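Local coordinates for protein putative sugar kinase PH1459 (Pyrococcus horikoshii, PDB 3GBU) that probably phosphorylates a sugar such as fructose at the expense of ATP, as a member of the PfkB carbohydrate kinase family, at residues L156-V161 / A186-A191. The protein carries 1 engineered substitution. Sequence-based numbering, arbitrary orientation.
With ATP (adenosine-5'-triphosphate), chain E.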
# COMPACT_ATOMS: atom_id res chain seq x y z
N LEU A 156 16.37 19.56 -23.96
CA LEU A 156 17.31 19.69 -22.86
C LEU A 156 16.89 18.61 -21.85
O LEU A 156 15.70 18.37 -21.65
CB LEU A 156 17.23 21.07 -22.22
CG LEU A 156 17.73 22.21 -23.11
CD1 LEU A 156 17.53 23.55 -22.41
CD2 LEU A 156 19.21 21.99 -23.45
N ILE A 157 17.88 17.97 -21.24
CA ILE A 157 17.60 16.92 -20.28
C ILE A 157 17.89 17.40 -18.86
O ILE A 157 18.98 17.91 -18.59
CB ILE A 157 18.46 15.68 -20.58
CG1 ILE A 157 18.24 15.23 -22.03
CG2 ILE A 157 18.14 14.57 -19.58
CD1 ILE A 157 16.81 14.87 -22.37
N ALA A 158 16.93 17.25 -17.96
CA ALA A 158 17.11 17.68 -16.57
C ALA A 158 17.02 16.48 -15.64
O ALA A 158 16.10 15.67 -15.76
CB ALA A 158 16.05 18.73 -16.19
N PHE A 159 17.97 16.37 -14.72
CA PHE A 159 18.01 15.26 -13.79
C PHE A 159 18.22 15.69 -12.34
O PHE A 159 19.19 16.36 -12.02
CB PHE A 159 19.13 14.29 -14.19
CG PHE A 159 19.19 13.04 -13.36
CD1 PHE A 159 18.13 12.13 -13.37
CD2 PHE A 159 20.30 12.76 -12.57
CE1 PHE A 159 18.17 10.97 -12.60
CE2 PHE A 159 20.36 11.61 -11.80
CZ PHE A 159 19.29 10.71 -11.81
N ASP A 160 17.28 15.32 -11.47
CA ASP A 160 17.39 15.61 -10.04
C ASP A 160 17.91 14.31 -9.41
O ASP A 160 17.18 13.32 -9.33
CB ASP A 160 16.02 15.95 -9.44
CG ASP A 160 16.10 16.31 -7.96
OD1 ASP A 160 17.03 15.85 -7.27
OD2 ASP A 160 15.23 17.05 -7.47
N VAL A 161 19.15 14.30 -8.96
CA VAL A 161 19.74 13.10 -8.36
C VAL A 161 18.81 12.40 -7.36
O VAL A 161 18.74 11.16 -7.36
CB VAL A 161 21.10 13.41 -7.70
CG1 VAL A 161 21.58 12.23 -6.87
CG2 VAL A 161 22.11 13.71 -8.79
N ALA A 186 22.48 14.23 -18.87
CA ALA A 186 21.78 15.48 -18.58
C ALA A 186 22.48 16.80 -18.84
O ALA A 186 23.67 16.98 -18.57
CB ALA A 186 21.28 15.45 -17.14
N ASP A 187 21.70 17.74 -19.35
CA ASP A 187 22.20 19.08 -19.60
C ASP A 187 22.07 19.82 -18.26
O ASP A 187 22.92 20.64 -17.90
CB ASP A 187 21.32 19.77 -20.64
CG ASP A 187 21.36 19.07 -21.98
OD1 ASP A 187 22.38 19.24 -22.69
OD2 ASP A 187 20.40 18.36 -22.33
N ILE A 188 21.02 19.49 -17.52
CA ILE A 188 20.75 20.13 -16.24
C ILE A 188 20.69 19.13 -15.08
O ILE A 188 19.88 18.21 -15.08
CB ILE A 188 19.41 20.88 -16.32
CG1 ILE A 188 19.49 21.91 -17.45
CG2 ILE A 188 19.07 21.51 -14.98
CD1 ILE A 188 18.15 22.23 -18.07
N VAL A 189 21.55 19.33 -14.08
CA VAL A 189 21.59 18.44 -12.93
C VAL A 189 21.33 19.18 -11.62
O VAL A 189 21.86 20.26 -11.39
CB VAL A 189 22.96 17.71 -12.81
CG1 VAL A 189 22.98 16.82 -11.57
CG2 VAL A 189 23.24 16.89 -14.08
N LYS A 190 20.49 18.58 -10.77
CA LYS A 190 20.18 19.15 -9.47
C LYS A 190 20.59 18.14 -8.40
O LYS A 190 20.40 16.93 -8.58
CB LYS A 190 18.67 19.43 -9.34
CG LYS A 190 18.24 19.89 -7.93
CD LYS A 190 16.74 20.15 -7.87
CE LYS A 190 16.24 20.35 -6.44
NZ LYS A 190 16.29 19.11 -5.61
N ALA A 191 21.18 18.61 -7.31
CA ALA A 191 21.58 17.70 -6.25
C ALA A 191 21.91 18.46 -4.98
O ALA A 191 22.30 19.62 -5.03
CB ALA A 191 22.79 16.88 -6.69
PG ATP E . 15.52 16.90 -0.74
O1G ATP E . 16.53 16.21 0.14
O2G ATP E . 14.93 15.96 -1.77
O3G ATP E . 14.46 17.62 0.09
PB ATP E . 16.03 19.56 -1.86
O1B ATP E . 16.77 20.07 -3.09
O2B ATP E . 14.55 19.60 -1.80
O3B ATP E . 16.39 18.01 -1.52
PA ATP E . 15.92 21.65 0.17
O1A ATP E . 14.44 21.44 0.38
O2A ATP E . 16.77 21.97 1.36
O3A ATP E . 16.62 20.37 -0.59
O5' ATP E . 16.16 22.78 -0.96
C5' ATP E . 15.12 23.34 -1.76
C4' ATP E . 15.38 24.84 -1.87
O4' ATP E . 14.31 25.49 -1.17
C3' ATP E . 16.64 25.33 -1.14
O3' ATP E . 17.80 25.32 -1.95
C2' ATP E . 16.27 26.71 -0.69
O2' ATP E . 16.58 27.72 -1.65
C1' ATP E . 14.79 26.62 -0.43
N9 ATP E . 14.63 26.46 1.06
C8 ATP E . 14.58 25.32 1.80
N7 ATP E . 14.43 25.60 3.13
C5 ATP E . 14.37 26.93 3.25
C6 ATP E . 14.21 27.92 4.34
N6 ATP E . 14.09 27.51 5.61
N1 ATP E . 14.20 29.26 4.02
C2 ATP E . 14.33 29.71 2.73
N3 ATP E . 14.47 28.87 1.69
C4 ATP E . 14.50 27.50 1.88
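Lys-190 reaches from one strand to grip both its neighbour's carboxylate and the nucleotide: its NZ forms a salt bridge with Asp-160 OD2 at 3.0 Å and donates a hydrogen bond to ATP O1B, an oxygen of the beta phosphate, at 2.7 Å. The two side chains run side by side in the same direction, and the lysine, extended as far as CE, bends only at its last torsion (chi4 -69°), which turns NZ to meet OD2 from above the carboxylate plane. Asp-160 OD1 is held separately by Asn-162 N, which should help fix the carboxylate's rotation. Replacing Lys-190 with a methionine would probably leave Asp-160 without its charge partner near the negatively charged phosphates and cost ATP a bond. Strands 156-160 and 188-192, joined through helix 172-185, form a beta-alpha-beta crossover in the central sheet of this ribokinase-like fold. Their parallel pairing carries backbone bonds from Phe-159 N to Ile-188 O (2.7 Å), from Lys-190 N to Phe-159 O (2.9 Å) and from Val-161 N to Lys-190 O. At the far end, Asp-187 substitutes a side chain for a backbone acceptor: Ile-157 N donates at 2.8 Å to Asp-187 OD2, which receives it on its anti lone pair, the one away from OD1, while Ile-157 O accepts from both Asp-187 N and Ile-188 N. Ala-158 CB packs against Ile-188 CB at 4.0 Å, on the face that helix 245-259 covers.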